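Long-range contacts in putative integron gene cassette protein (Uncultured bacterium, PDB 3GHJ), which is of unknown function but, as a member of the glyoxalase/bleomycin resistance/dioxygenase superfamily carried on an integron gene cassette, may bind a small molecule or catalyse a reaction: residues Glu31-Val36 against Val76-Lys81; Lys35-Glu40 against Asp130-Ala135; Phe91-Ser96 against Leu136-Leu141. The protein carries 1 engineered substitution. All coordinates share one frame; numbering follows the deposited sequence. Where two conformers were deposited one is given.

Interaction 1: residues Glu31-Val36 against Val76-Lys81; sequences EVAVKV and VLQEEK
Glu31-Val36 and Val76-Lys81 form the parallel pair of a mixed four-stranded sheet in the order 1-4-3-2, the beta-alpha-beta-beta-beta module of the glyoxalase/bleomycin resistance superfamily. Strand 28-36 is outermost within the chain, but at Glu31 and Val32 the sheet runs on into the second subunit. Five backbone hydrogen bonds zip the strands, whose axes diverge by 31°, beginning with Val76 N to Val32 O (2.9 Å) and Val34 N to Val76 O (2.8 Å). Val34 O takes Gln78 N, Val36 N gives to Gln78 O, and Glu80 N closes the ladder on Val36 O at 2.8 Å. On the face that carries Val34, Leu77 and Val36, one methyl of Leu77 fills the angle between the two valines: CD2 lies 4.0 Å from Val34 CB and 4.1 Å from Val36 CG1. The Leu77 and Val36 side chains meet at roughly a right angle, under Ser42, Ser43 and Tyr46 of helix 39-49. Glu79, on the same face, forms a salt bridge with Arg62 of its own chain. On the other, more polar face Lys35, folded over at chi2 (-60°), lays its CD and CE against the Gln78 side chain and the Glu80 carboxylate. Its NZ makes a long, weak salt bridge to Glu80 OE2 (3.6 Å), in one of two Glu80 conformers. Val76 CG2 touches Glu31 OE2 at 3.9 Å, although that carboxylate bonds His88 of the second subunit. Directional backbone bonds therefore fix the register, apolar contacts of Leu77 fill the face under the helix, and the Lys35-Glu80 charges probably add little to the strand pairing.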
ATOM      1  N   GLU A  31      -4.238   3.112   1.519  1.00  9.52           N
ATOM      2  CA  GLU A  31      -3.144   4.064   1.497  1.00 10.04           C
ATOM      3  C   GLU A  31      -1.801   3.434   1.835  1.00  8.90           C
ATOM      4  O   GLU A  31      -1.728   2.415   2.522  1.00  8.91           O
ATOM      5  CB  GLU A  31      -3.512   5.229   2.411  1.00 15.37           C
ATOM      6  CG  GLU A  31      -2.483   5.751   3.349  1.00 19.93           C
ATOM      7  CD  GLU A  31      -3.136   6.527   4.480  1.00 20.21           C
ATOM      8  OE1 GLU A  31      -4.339   6.874   4.370  1.00 21.91           O
ATOM      9  OE2 GLU A  31      -2.456   6.781   5.484  1.00 18.29           O
ATOM     10  N   VAL A  32      -0.743   4.013   1.275  0.72  8.16           N
ATOM     11  CA  VAL A  32       0.616   3.668   1.654  0.72  8.21           C
ATOM     12  C   VAL A  32       1.407   4.937   1.922  0.72  7.07           C
ATOM     13  O   VAL A  32       1.212   5.953   1.243  0.72  7.16           O
ATOM     14  CB  VAL A  32       1.335   2.872   0.545  0.72 11.27           C
ATOM     15  CG1 VAL A  32       0.702   1.509   0.383  0.72 12.63           C
ATOM     16  CG2 VAL A  32       1.299   3.641  -0.769  0.72 13.16           C
ATOM     17  N   ALA A  33       2.283   4.885   2.919  1.00  7.79           N
ATOM     18  CA  ALA A  33       3.249   5.958   3.152  1.00  7.55           C
ATOM     19  C   ALA A  33       4.522   5.630   2.388  1.00  7.62           C
ATOM     20  O   ALA A  33       5.031   4.511   2.450  1.00  8.52           O
ATOM     21  CB  ALA A  33       3.541   6.104   4.633  1.00  8.95           C
ATOM     22  N   VAL A  34       5.014   6.616   1.648  1.00  7.36           N
ATOM     23  CA  VAL A  34       6.181   6.444   0.786  1.00  7.52           C
ATOM     24  C   VAL A  34       7.265   7.409   1.240  1.00  8.56           C
ATOM     25  O   VAL A  34       7.063   8.630   1.221  1.00  8.86           O
ATOM     26  CB  VAL A  34       5.824   6.748  -0.677  1.00  7.80           C
ATOM     27  CG1 VAL A  34       7.022   6.494  -1.580  1.00  8.01           C
ATOM     28  CG2 VAL A  34       4.634   5.886  -1.120  1.00  9.62           C
ATOM     29  N   LYS A  35       8.405   6.871   1.668  1.00  7.92           N
ATOM     30  CA  LYS A  35       9.538   7.711   2.055  1.00  9.15           C
ATOM     31  C   LYS A  35      10.215   8.267   0.815  1.00  9.81           C
ATOM     32  O   LYS A  35      10.569   7.520  -0.093  1.00 11.10           O
ATOM     33  CB  LYS A  35      10.547   6.914   2.887  1.00 11.54           C
ATOM     34  CG  LYS A  35       9.951   6.265   4.126  1.00 15.81           C
ATOM     35  CD  LYS A  35       9.361   7.292   5.075  1.00 20.29           C
ATOM     36  CE  LYS A  35       8.868   6.632   6.356  1.00 25.06           C
ATOM     37  NZ  LYS A  35       8.404   7.640   7.351  1.00 27.56           N
ATOM     38  N   VAL A  36      10.393   9.583   0.774  1.00  9.31           N
ATOM     39  CA  VAL A  36      10.972  10.223  -0.403  1.00 10.18           C
ATOM     40  C   VAL A  36      12.177  11.083  -0.043  1.00 11.30           C
ATOM     41  O   VAL A  36      12.217  11.691   1.023  1.00 12.70           O
ATOM     42  CB  VAL A  36       9.922  11.081  -1.159  1.00 10.12           C
ATOM     43  CG1 VAL A  36       8.690  10.235  -1.479  1.00  9.78           C
ATOM     44  CG2 VAL A  36       9.523  12.320  -0.352  1.00 11.42           C
ATOM     45  N   VAL A  76       0.843   8.816   0.823  1.00  8.75           N
ATOM     46  CA  VAL A  76       1.377   9.856   1.692  1.00  9.31           C
ATOM     47  C   VAL A  76       2.884   9.918   1.490  1.00  8.95           C
ATOM     48  O   VAL A  76       3.620   9.043   1.944  1.00  9.94           O
ATOM     49  CB  VAL A  76       1.064   9.617   3.188  1.00 11.25           C
ATOM     50  CG1 VAL A  76       1.480  10.848   4.007  1.00 13.28           C
ATOM     51  CG2 VAL A  76      -0.417   9.305   3.387  1.00 12.99           C
ATOM     52  N   LEU A  77       3.346  10.939   0.781  1.00  8.47           N
ATOM     53  CA  LEU A  77       4.773  11.099   0.579  1.00  8.92           C
ATOM     54  C   LEU A  77       5.365  11.730   1.831  1.00  9.96           C
ATOM     55  O   LEU A  77       4.837  12.720   2.335  1.00 12.21           O
ATOM     56  CB  LEU A  77       5.046  11.984  -0.640  1.00  9.87           C
ATOM     57  CG  LEU A  77       4.352  11.585  -1.948  1.00  9.31           C
ATOM     58  CD1 LEU A  77       4.738  12.565  -3.047  1.00 10.40           C
ATOM     59  CD2 LEU A  77       4.712  10.159  -2.357  1.00 10.20           C
ATOM     60  N   GLN A  78       6.441  11.146   2.346  1.00  9.61           N
ATOM     61  CA  GLN A  78       7.060  11.653   3.573  1.00 10.46           C
ATOM     62  C   GLN A  78       8.545  11.835   3.336  1.00 10.59           C
ATOM     63  O   GLN A  78       9.247  10.873   3.056  1.00 10.63           O
ATOM     64  CB  GLN A  78       6.834  10.661   4.715  1.00 12.43           C
ATOM     65  CG  GLN A  78       5.362  10.416   5.003  1.00 14.87           C
ATOM     66  CD  GLN A  78       5.120   9.349   6.053  1.00 17.86           C
ATOM     67  OE1 GLN A  78       4.176   9.441   6.842  1.00 22.90           O
ATOM     68  NE2 GLN A  78       5.958   8.326   6.060  1.00 18.00           N
ATOM     69  N   GLU A  79       9.028  13.067   3.430  1.00 11.75           N
ATOM     70  CA  GLU A  79      10.433  13.309   3.160  1.00 14.24           C
ATOM     71  C   GLU A  79      11.340  12.747   4.248  1.00 18.86           C
ATOM     72  O   GLU A  79      11.133  12.996   5.438  1.00 19.80           O
ATOM     73  CB  GLU A  79      10.703  14.801   2.981  1.00 15.79           C
ATOM     74  CG  GLU A  79      12.062  15.103   2.384  1.00 17.45           C
ATOM     75  CD  GLU A  79      12.242  16.580   2.119  1.00 19.12           C
ATOM     76  OE1 GLU A  79      12.474  17.334   3.089  1.00 21.56           O
ATOM     77  OE2 GLU A  79      12.142  16.986   0.946  1.00 19.61           O
ATOM     78  N   GLU A  80      12.328  11.990   3.824  0.53 21.86           N
ATOM     79  CA  GLU A  80      13.356  11.404   4.688  0.53 29.19           C
ATOM     80  C   GLU A  80      14.683  11.432   3.933  0.53 28.16           C
ATOM     81  O   GLU A  80      14.805  10.768   2.949  0.53 26.38           O
ATOM     82  CB  GLU A  80      12.976   9.955   4.987  0.53 38.41           C
ATOM     83  CG  GLU A  80      11.972   9.810   6.045  0.53 47.09           C
ATOM     84  CD  GLU A  80      12.199   8.581   6.958  0.53 54.03           C
ATOM     85  OE1 GLU A  80      12.813   7.559   6.512  0.53 56.04           O
ATOM     86  OE2 GLU A  80      11.725   8.670   8.107  0.53 56.45           O
ATOM     87  N   LYS A  81      15.658  12.201   4.393  1.00 29.57           N
ATOM     88  CA  LYS A  81      16.912  12.352   3.663  1.00 34.63           C
ATOM     89  C   LYS A  81      17.975  11.301   3.988  1.00 34.94           C
ATOM     90  O   LYS A  81      19.003  11.234   3.316  1.00 34.80           O
ATOM     91  CB  LYS A  81      17.455  13.770   3.841  1.00 39.95           C
ATOM     92  CG  LYS A  81      16.466  14.836   3.392  1.00 45.07           C
ATOM     93  CD  LYS A  81      17.108  16.202   3.279  1.00 49.79           C
ATOM     94  CE  LYS A  81      16.171  17.181   2.588  1.00 53.01           C
ATOM     95  NZ  LYS A  81      16.782  18.530   2.432  1.00 54.70           N
TER

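Interaction 2: residues Lys35-Glu40 against Asp130-Ala135; sequences KVKNLE and DPNGHA
The imidazole of His134 meets Lys35 at its edge: the backbone oxygen of Lys35 lies in the ring plane beyond NE2. The resulting hydrogen bond, His134 NE2 to Lys35 O, measures 2.8 Å, is nearly straight (167°) and also lies in the carbonyl plane; the ring is nevertheless turned by about 60° from the peptide plane about the line of the bond. At the far edge ND1 is bonded to Gln87 N, so both ring nitrogens are gripped. The second flat group, the amide of Asn132, crosses slantwise over Val36 with its CG 3.8 Å from Val36 CA, and its end comes up to the backbone N and CB of Lys37. The third, the carboxylate of Asp130, shapes the loop instead of touching Lys35-Glu40. Its OD1 receives Asn132 N (2.8 Å) on one face of the carboxylate and His134 N (3.0 Å) on the opposite face. The first of these makes an Asx turn, set within a type I beta turn from Asp130 to Gly133 that is closed by Gly133 N to Asp130 O at 3.0 Å. Asp130 OD2 meanwhile holds Tyr46 OH of helix 39-49. The loop thus bridges strands 123-129 and 135-140 of one sheet and presents Asn132 and His134 to the end of strand 28-36 in the other, just where Asn38 caps helix 39-49. With a carbonyl as acceptor and a ring nitrogen as donor, the join is directional and polar, and the bonds at NE2 and ND1 together limit rotation of the His134 ring.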
ATOM      1  N   LYS A  35       8.405   6.871   1.668  1.00  7.92           N
ATOM      2  CA  LYS A  35       9.538   7.711   2.055  1.00  9.15           C
ATOM      3  C   LYS A  35      10.215   8.267   0.815  1.00  9.81           C
ATOM      4  O   LYS A  35      10.569   7.520  -0.093  1.00 11.10           O
ATOM      5  CB  LYS A  35      10.547   6.914   2.887  1.00 11.54           C
ATOM      6  CG  LYS A  35       9.951   6.265   4.126  1.00 15.81           C
ATOM      7  CD  LYS A  35       9.361   7.292   5.075  1.00 20.29           C
ATOM      8  CE  LYS A  35       8.868   6.632   6.356  1.00 25.06           C
ATOM      9  NZ  LYS A  35       8.404   7.640   7.351  1.00 27.56           N
ATOM     10  N   VAL A  36      10.393   9.583   0.774  1.00  9.31           N
ATOM     11  CA  VAL A  36      10.972  10.223  -0.403  1.00 10.18           C
ATOM     12  C   VAL A  36      12.177  11.083  -0.043  1.00 11.30           C
ATOM     13  O   VAL A  36      12.217  11.691   1.023  1.00 12.70           O
ATOM     14  CB  VAL A  36       9.922  11.081  -1.159  1.00 10.12           C
ATOM     15  CG1 VAL A  36       8.690  10.235  -1.479  1.00  9.78           C
ATOM     16  CG2 VAL A  36       9.523  12.320  -0.352  1.00 11.42           C
ATOM     17  N   LYS A  37      13.143  11.140  -0.949  1.00 12.84           N
ATOM     18  CA  LYS A  37      14.336  11.967  -0.732  1.00 13.85           C
ATOM     19  C   LYS A  37      14.061  13.463  -0.886  1.00 14.52           C
ATOM     20  O   LYS A  37      14.672  14.287  -0.201  1.00 16.79           O
ATOM     21  CB  LYS A  37      15.464  11.535  -1.670  1.00 16.45           C
ATOM     22  CG  LYS A  37      16.099  10.201  -1.290  1.00 20.78           C
ATOM     23  CD  LYS A  37      16.961  10.318  -0.038  1.00 24.73           C
ATOM     24  CE  LYS A  37      17.665   9.003   0.273  1.00 27.11           C
ATOM     25  NZ  LYS A  37      18.716   9.174   1.318  1.00 29.94           N
ATOM     26  N   ASN A  38      13.145  13.813  -1.780  1.00 14.55           N
ATOM     27  CA  ASN A  38      12.849  15.206  -2.078  1.00 13.52           C
ATOM     28  C   ASN A  38      11.348  15.348  -2.279  1.00 13.25           C
ATOM     29  O   ASN A  38      10.791  14.828  -3.254  1.00 13.14           O
ATOM     30  CB  ASN A  38      13.618  15.639  -3.331  1.00 15.95           C
ATOM     31  CG  ASN A  38      13.439  17.116  -3.660  1.00 17.25           C
ATOM     32  OD1 ASN A  38      12.326  17.608  -3.807  1.00 18.15           O
ATOM     33  ND2 ASN A  38      14.557  17.821  -3.814  1.00 20.56           N
ATOM     34  N   LEU A  39      10.702  16.046  -1.355  1.00 13.55           N
ATOM     35  CA  LEU A  39       9.246  16.147  -1.374  1.00 13.28           C
ATOM     36  C   LEU A  39       8.745  16.766  -2.674  1.00 13.97           C
ATOM     37  O   LEU A  39       7.772  16.291  -3.252  1.00 14.18           O
ATOM     38  CB  LEU A  39       8.722  16.933  -0.175  1.00 13.92           C
ATOM     39  CG  LEU A  39       7.206  16.854   0.025  1.00 14.33           C
ATOM     40  CD1 LEU A  39       6.776  15.404   0.280  1.00 14.71           C
ATOM     41  CD2 LEU A  39       6.780  17.747   1.176  1.00 15.59           C
ATOM     42  N   GLU A  40       9.405  17.822  -3.140  1.00 15.04           N
ATOM     43  CA  GLU A  40       8.943  18.502  -4.346  1.00 16.31           C
ATOM     44  C   GLU A  40       9.095  17.630  -5.585  1.00 16.17           C
ATOM     45  O   GLU A  40       8.182  17.527  -6.402  1.00 16.58           O
ATOM     46  CB  GLU A  40       9.680  19.834  -4.537  1.00 19.85           C
ATOM     47  CG  GLU A  40       9.263  20.930  -3.558  1.00 24.44           C
ATOM     48  CD  GLU A  40       9.804  20.731  -2.147  1.00 27.01           C
ATOM     49  OE1 GLU A  40      10.860  20.079  -1.984  1.00 26.21           O
ATOM     50  OE2 GLU A  40       9.174  21.242  -1.194  1.00 28.86           O
ATOM     51  N   ASP A 130       9.882   4.960  -9.097  1.00 10.87           N
ATOM     52  CA  ASP A 130       9.658   6.369  -8.818  1.00 10.28           C
ATOM     53  C   ASP A 130      11.029   7.068  -8.689  1.00 10.44           C
ATOM     54  O   ASP A 130      12.067   6.424  -8.891  1.00 10.80           O
ATOM     55  CB  ASP A 130       8.716   6.566  -7.602  1.00  9.52           C
ATOM     56  CG  ASP A 130       9.419   6.472  -6.260  1.00  8.83           C
ATOM     57  OD1 ASP A 130      10.576   6.020  -6.184  1.00  9.23           O
ATOM     58  OD2 ASP A 130       8.774   6.857  -5.267  1.00  9.05           O
ATOM     59  N   PRO A 131      11.046   8.377  -8.402  1.00 10.30           N
ATOM     60  CA  PRO A 131      12.343   9.075  -8.371  1.00 10.88           C
ATOM     61  C   PRO A 131      13.280   8.586  -7.275  1.00 11.38           C
ATOM     62  O   PRO A 131      14.482   8.878  -7.308  1.00 14.16           O
ATOM     63  CB  PRO A 131      11.943  10.528  -8.104  1.00 11.69           C
ATOM     64  CG  PRO A 131      10.580  10.642  -8.717  1.00 12.56           C
ATOM     65  CD  PRO A 131       9.916   9.324  -8.394  1.00 11.81           C
ATOM     66  N   ASN A 132      12.736   7.852  -6.310  1.00 10.98           N
ATOM     67  CA  ASN A 132      13.504   7.327  -5.192  1.00 10.17           C
ATOM     68  C   ASN A 132      13.987   5.913  -5.453  1.00 10.44           C
ATOM     69  O   ASN A 132      14.625   5.301  -4.591  1.00 11.73           O
ATOM     70  CB  ASN A 132      12.597   7.314  -3.963  1.00 10.34           C
ATOM     71  CG  ASN A 132      11.908   8.637  -3.762  1.00  9.82           C
ATOM     72  OD1 ASN A 132      10.688   8.779  -3.990  1.00 11.84           O
ATOM     73  ND2 ASN A 132      12.677   9.633  -3.373  1.00  9.59           N
ATOM     74  N   GLY A 133      13.654   5.367  -6.616  1.00 10.06           N
ATOM     75  CA  GLY A 133      13.997   3.994  -6.910  1.00 11.25           C
ATOM     76  C   GLY A 133      13.094   2.984  -6.229  1.00 10.54           C
ATOM     77  O   GLY A 133      13.415   1.800  -6.181  1.00 11.26           O
ATOM     78  N   HIS A 134      11.960   3.432  -5.703  1.00  8.92           N
ATOM     79  CA  HIS A 134      11.017   2.449  -5.194  1.00  8.69           C
ATOM     80  C   HIS A 134      10.497   1.600  -6.335  1.00  8.58           C
ATOM     81  O   HIS A 134      10.442   2.048  -7.495  1.00  9.94           O
ATOM     82  CB  HIS A 134       9.869   3.119  -4.450  1.00  8.13           C
ATOM     83  CG  HIS A 134      10.306   3.771  -3.185  1.00  8.45           C
ATOM     84  ND1 HIS A 134      11.133   3.141  -2.281  1.00  8.59           N
ATOM     85  CD2 HIS A 134      10.063   5.007  -2.686  1.00  9.25           C
ATOM     86  CE1 HIS A 134      11.373   3.959  -1.270  1.00  9.13           C
ATOM     87  NE2 HIS A 134      10.730   5.094  -1.487  1.00  8.83           N
ATOM     88  N   ALA A 135      10.146   0.364  -6.012  1.00  9.80           N
ATOM     89  CA  ALA A 135       9.670  -0.582  -7.004  1.00  9.23           C
ATOM     90  C   ALA A 135       8.160  -0.466  -7.125  1.00  8.19           C
ATOM     91  O   ALA A 135       7.416  -1.088  -6.359  1.00  9.81           O
ATOM     92  CB  ALA A 135      10.076  -2.001  -6.594  1.00 10.64           C
TER

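Interaction 3: residues Phe91-Ser96 against Leu136-Leu141; sequences FRVEKS and LEFTAL
Arg92 NE, Val93 O and Leu141 N converge on a single water, W1, which joins the two segments where their direct ladder has ended. It donates to Val93 O at 2.6 Å and accepts from Leu141 N at 2.9 Å; the bond from Arg92 NE belongs to one of two conformers modelled for that side chain. In the same conformer Leu141 CD1 sits over one face of the guanidinium, offset toward its rim, because Arg92 bends at chi2 (67°) and crosses the leucine at about a right angle. A second water, W2, takes Lys95 N and donates to the terminal oxygen Leu141 OXT. Before these waters the strands pair in parallel, their axes 39° apart, through Phe91 N to Glu137 O (2.9 Å), Thr139 N to Phe91 O and Val93 N to Thr139 O (3.0 Å). This is the parallel 1-4 pair in the other 1-4-3-2 sheet of the superfamily fold, and beyond Phe91 and Arg92 the sheet continues into the second subunit through an antiparallel ladder. On the Phe91, Val93 and Phe138 face, Val93 CG1 presses on Phe138 CB at 3.9 Å, while Phe91 CB meets the edge of the Phe138 ring. The Phe91 ring receives Leu136 CD2 at its own edge, 4.2 Å from CE2. Leu101 and Leu105 of helix 98-107 cover Phe138. Next to the C-terminus Lys95 CG is pushed tightly against Ala140 CB (3.4 Å), and the rest of the Lys95 chain runs out alongside the Leu141 carboxylate, with Lys95 NZ 4.3 Å from Leu141 OXT, too far for a salt bridge.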
ATOM      1  N   PHE A  91      -0.500  -0.352  -8.005  1.00  8.21           N
ATOM      2  CA  PHE A  91      -1.797   0.258  -8.227  1.00  8.38           C
ATOM      3  C   PHE A  91      -2.599  -0.605  -9.184  1.00  8.38           C
ATOM      4  O   PHE A  91      -2.045  -1.207 -10.100  1.00  9.27           O
ATOM      5  CB  PHE A  91      -1.624   1.669  -8.806  1.00  9.39           C
ATOM      6  CG  PHE A  91      -0.772   2.558  -7.947  1.00  8.00           C
ATOM      7  CD1 PHE A  91      -1.334   3.201  -6.864  1.00  8.98           C
ATOM      8  CD2 PHE A  91       0.589   2.705  -8.177  1.00  8.96           C
ATOM      9  CE1 PHE A  91      -0.573   4.006  -6.028  1.00 10.29           C
ATOM     10  CE2 PHE A  91       1.370   3.520  -7.343  1.00  9.61           C
ATOM     11  CZ  PHE A  91       0.779   4.169  -6.265  1.00  9.75           C
ATOM     12  N   ARG A  92      -3.907  -0.633  -8.969  0.54  8.69           N
ATOM     13  CA  ARG A  92      -4.829  -1.397  -9.793  0.54  8.91           C
ATOM     14  C   ARG A  92      -5.097  -0.690 -11.114  0.54  9.63           C
ATOM     15  O   ARG A  92      -5.354   0.517 -11.130  0.54 11.07           O
ATOM     16  CB  ARG A  92      -6.148  -1.557  -9.036  0.54  9.63           C
ATOM     17  CG  ARG A  92      -7.175  -2.406  -9.759  0.54 12.11           C
ATOM     18  CD  ARG A  92      -6.723  -3.855  -9.838  0.54 14.45           C
ATOM     19  NE  ARG A  92      -7.758  -4.723 -10.393  0.54 15.89           N
ATOM     20  CZ  ARG A  92      -8.734  -5.280  -9.683  0.54 18.10           C
ATOM     21  NH1 ARG A  92      -8.820  -5.068  -8.377  0.54 19.20           N
ATOM     22  NH2 ARG A  92      -9.629  -6.054 -10.284  0.54 19.57           N
ATOM     23  N   VAL A  93      -5.034  -1.440 -12.216  1.00 10.71           N
ATOM     24  CA  VAL A  93      -5.432  -0.910 -13.531  1.00 11.02           C
ATOM     25  C   VAL A  93      -6.180  -2.008 -14.276  1.00 12.75           C
ATOM     26  O   VAL A  93      -6.131  -3.176 -13.895  1.00 14.65           O
ATOM     27  CB  VAL A  93      -4.210  -0.440 -14.371  1.00 11.75           C
ATOM     28  CG1 VAL A  93      -3.352   0.541 -13.572  1.00 12.22           C
ATOM     29  CG2 VAL A  93      -3.379  -1.627 -14.832  1.00 12.31           C
ATOM     30  N   GLU A  94      -6.864  -1.631 -15.357  1.00 14.48           N
ATOM     31  CA  GLU A  94      -7.557  -2.607 -16.191  1.00 16.01           C
ATOM     32  C   GLU A  94      -6.576  -3.312 -17.124  1.00 14.52           C
ATOM     33  O   GLU A  94      -5.604  -2.705 -17.583  1.00 14.02           O
ATOM     34  CB  GLU A  94      -8.650  -1.910 -17.004  1.00 20.99           C
ATOM     35  CG  GLU A  94      -9.795  -1.377 -16.151  1.00 28.55           C
ATOM     36  CD  GLU A  94     -10.660  -0.371 -16.885  1.00 35.87           C
ATOM     37  OE1 GLU A  94     -10.199   0.192 -17.901  1.00 38.60           O
ATOM     38  OE2 GLU A  94     -11.802  -0.135 -16.439  1.00 37.97           O
ATOM     39  N   LYS A  95      -6.816  -4.589 -17.411  1.00 14.92           N
ATOM     40  CA  LYS A  95      -5.922  -5.338 -18.289  1.00 15.44           C
ATOM     41  C   LYS A  95      -5.789  -4.672 -19.659  1.00 13.10           C
ATOM     42  O   LYS A  95      -4.700  -4.626 -20.235  1.00 14.01           O
ATOM     43  CB  LYS A  95      -6.390  -6.791 -18.461  1.00 18.97           C
ATOM     44  CG  LYS A  95      -6.121  -7.675 -17.247  1.00 22.90           C
ATOM     45  CD  LYS A  95      -6.405  -9.142 -17.546  1.00 25.33           C
ATOM     46  CE  LYS A  95      -5.908 -10.033 -16.412  1.00 27.68           C
ATOM     47  NZ  LYS A  95      -6.336 -11.448 -16.588  1.00 29.56           N
ATOM     48  N   SER A  96      -6.902  -4.150 -20.166  0.55 12.63           N
ATOM     49  CA  SER A  96      -6.910  -3.506 -21.482  0.55 12.04           C
ATOM     50  C   SER A  96      -6.102  -2.214 -21.521  0.55 12.58           C
ATOM     51  O   SER A  96      -5.798  -1.704 -22.598  0.55 14.09           O
ATOM     52  CB  SER A  96      -8.343  -3.209 -21.913  0.55 12.59           C
ATOM     53  OG  SER A  96      -8.952  -2.291 -21.022  0.55 12.56           O
ATOM     54  N   LEU A 136       7.708   0.353  -8.069  1.00  8.28           N
ATOM     55  CA  LEU A 136       6.282   0.531  -8.305  1.00  7.76           C
ATOM     56  C   LEU A 136       5.786  -0.453  -9.351  1.00  7.85           C
ATOM     57  O   LEU A 136       6.569  -1.041 -10.107  1.00 10.08           O
ATOM     58  CB  LEU A 136       5.969   1.975  -8.727  1.00  9.37           C
ATOM     59  CG  LEU A 136       5.795   2.996  -7.600  1.00  8.39           C
ATOM     60  CD1 LEU A 136       7.050   3.080  -6.735  1.00  9.69           C
ATOM     61  CD2 LEU A 136       5.434   4.369  -8.177  1.00 10.51           C
ATOM     62  N   GLU A 137       4.479  -0.635  -9.386  1.00  8.09           N
ATOM     63  CA  GLU A 137       3.870  -1.631 -10.244  1.00  8.11           C
ATOM     64  C   GLU A 137       2.451  -1.196 -10.581  1.00  8.43           C
ATOM     65  O   GLU A 137       1.776  -0.559  -9.762  1.00  8.98           O
ATOM     66  CB  GLU A 137       3.880  -2.989  -9.526  1.00 10.02           C
ATOM     67  CG  GLU A 137       3.123  -4.101 -10.226  1.00 10.52           C
ATOM     68  CD  GLU A 137       3.027  -5.367  -9.398  1.00 13.02           C
ATOM     69  OE1 GLU A 137       3.733  -5.478  -8.368  1.00 13.14           O
ATOM     70  OE2 GLU A 137       2.228  -6.250  -9.770  1.00 14.86           O
ATOM     71  N   PHE A 138       2.020  -1.496 -11.805  1.00  8.23           N
ATOM     72  CA  PHE A 138       0.605  -1.508 -12.147  1.00  8.31           C
ATOM     73  C   PHE A 138       0.204  -2.972 -12.265  1.00  8.73           C
ATOM     74  O   PHE A 138       0.875  -3.740 -12.963  1.00 10.38           O
ATOM     75  CB  PHE A 138       0.332  -0.817 -13.486  1.00  8.47           C
ATOM     76  CG  PHE A 138       0.587   0.669 -13.494  1.00  9.33           C
ATOM     77  CD1 PHE A 138       0.412   1.446 -12.364  1.00 11.02           C
ATOM     78  CD2 PHE A 138       0.952   1.303 -14.676  1.00 12.01           C
ATOM     79  CE1 PHE A 138       0.637   2.820 -12.406  1.00 11.94           C
ATOM     80  CE2 PHE A 138       1.176   2.667 -14.718  1.00 11.98           C
ATOM     81  CZ  PHE A 138       1.010   3.430 -13.590  1.00 11.90           C
ATOM     82  N   THR A 139      -0.874  -3.359 -11.597  1.00  9.51           N
ATOM     83  CA  THR A 139      -1.355  -4.739 -11.615  1.00 10.19           C
ATOM     84  C   THR A 139      -2.762  -4.776 -12.175  1.00  9.65           C
ATOM     85  O   THR A 139      -3.644  -4.054 -11.709  1.00 11.36           O
ATOM     86  CB  THR A 139      -1.423  -5.331 -10.193  1.00 11.85           C
ATOM     87  OG1 THR A 139      -0.213  -5.039  -9.475  1.00 13.98           O
ATOM     88  CG2 THR A 139      -1.646  -6.844 -10.249  1.00 12.97           C
ATOM     89  N   ALA A 140      -2.970  -5.629 -13.181  1.00 10.53           N
ATOM     90  CA  ALA A 140      -4.293  -5.830 -13.765  1.00 13.08           C
ATOM     91  C   ALA A 140      -4.776  -7.255 -13.481  1.00 16.32           C
ATOM     92  O   ALA A 140      -4.031  -8.211 -13.681  1.00 17.11           O
ATOM     93  CB  ALA A 140      -4.249  -5.559 -15.280  1.00 13.84           C
ATOM     94  N   LEU A 141      -6.019  -7.376 -13.025  1.00 19.95           N
ATOM     95  CA  LEU A 141      -6.566  -8.657 -12.579  1.00 24.86           C
ATOM     96  C   LEU A 141      -7.840  -8.999 -13.328  1.00 30.08           C
ATOM     97  O   LEU A 141      -8.522  -9.952 -12.948  1.00 31.18           O
ATOM     98  CB  LEU A 141      -6.887  -8.626 -11.081  1.00 26.72           C
ATOM     99  CG  LEU A 141      -5.749  -8.494 -10.074  1.00 27.35           C
ATOM    100  CD1 LEU A 141      -5.431  -7.026  -9.822  1.00 27.10           C
ATOM    101  CD2 LEU A 141      -6.128  -9.193  -8.782  1.00 28.21           C
ATOM    102  OXT LEU A 141      -8.214  -8.339 -14.297  1.00 33.31           O
TER
HETATM  103  O   HOH W   1      -7.741  -5.101 -13.085  1.00 22.81           O
HETATM  104  O   HOH W   2      -8.965  -5.959 -15.890  1.00 27.82           O

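In the fold
Interactions 1 and 3 are equivalent parallel 1-4 strand pairs in the two sheets of the chain. Their centres lie about 22 Å apart on opposite sides of the chain's centre, with nearest atoms about 6 Å apart. Both border the second subunit, where each sheet is extended. Interaction 2 connects the halves: it shares Lys35 and Val36 with interaction 1, about 8 Å away between centres, and its loop runs directly into strand 135-140 of interaction 3. Val34 CG1 packs on His134 CD2 at 3.6 Å, and Asp130 CB on Leu136 CD1 at 4.0 Å. Glu79 OE2 probably bonds Leu39 N (2.9 Å), tying strand 73-79 to the start of helix 39-49.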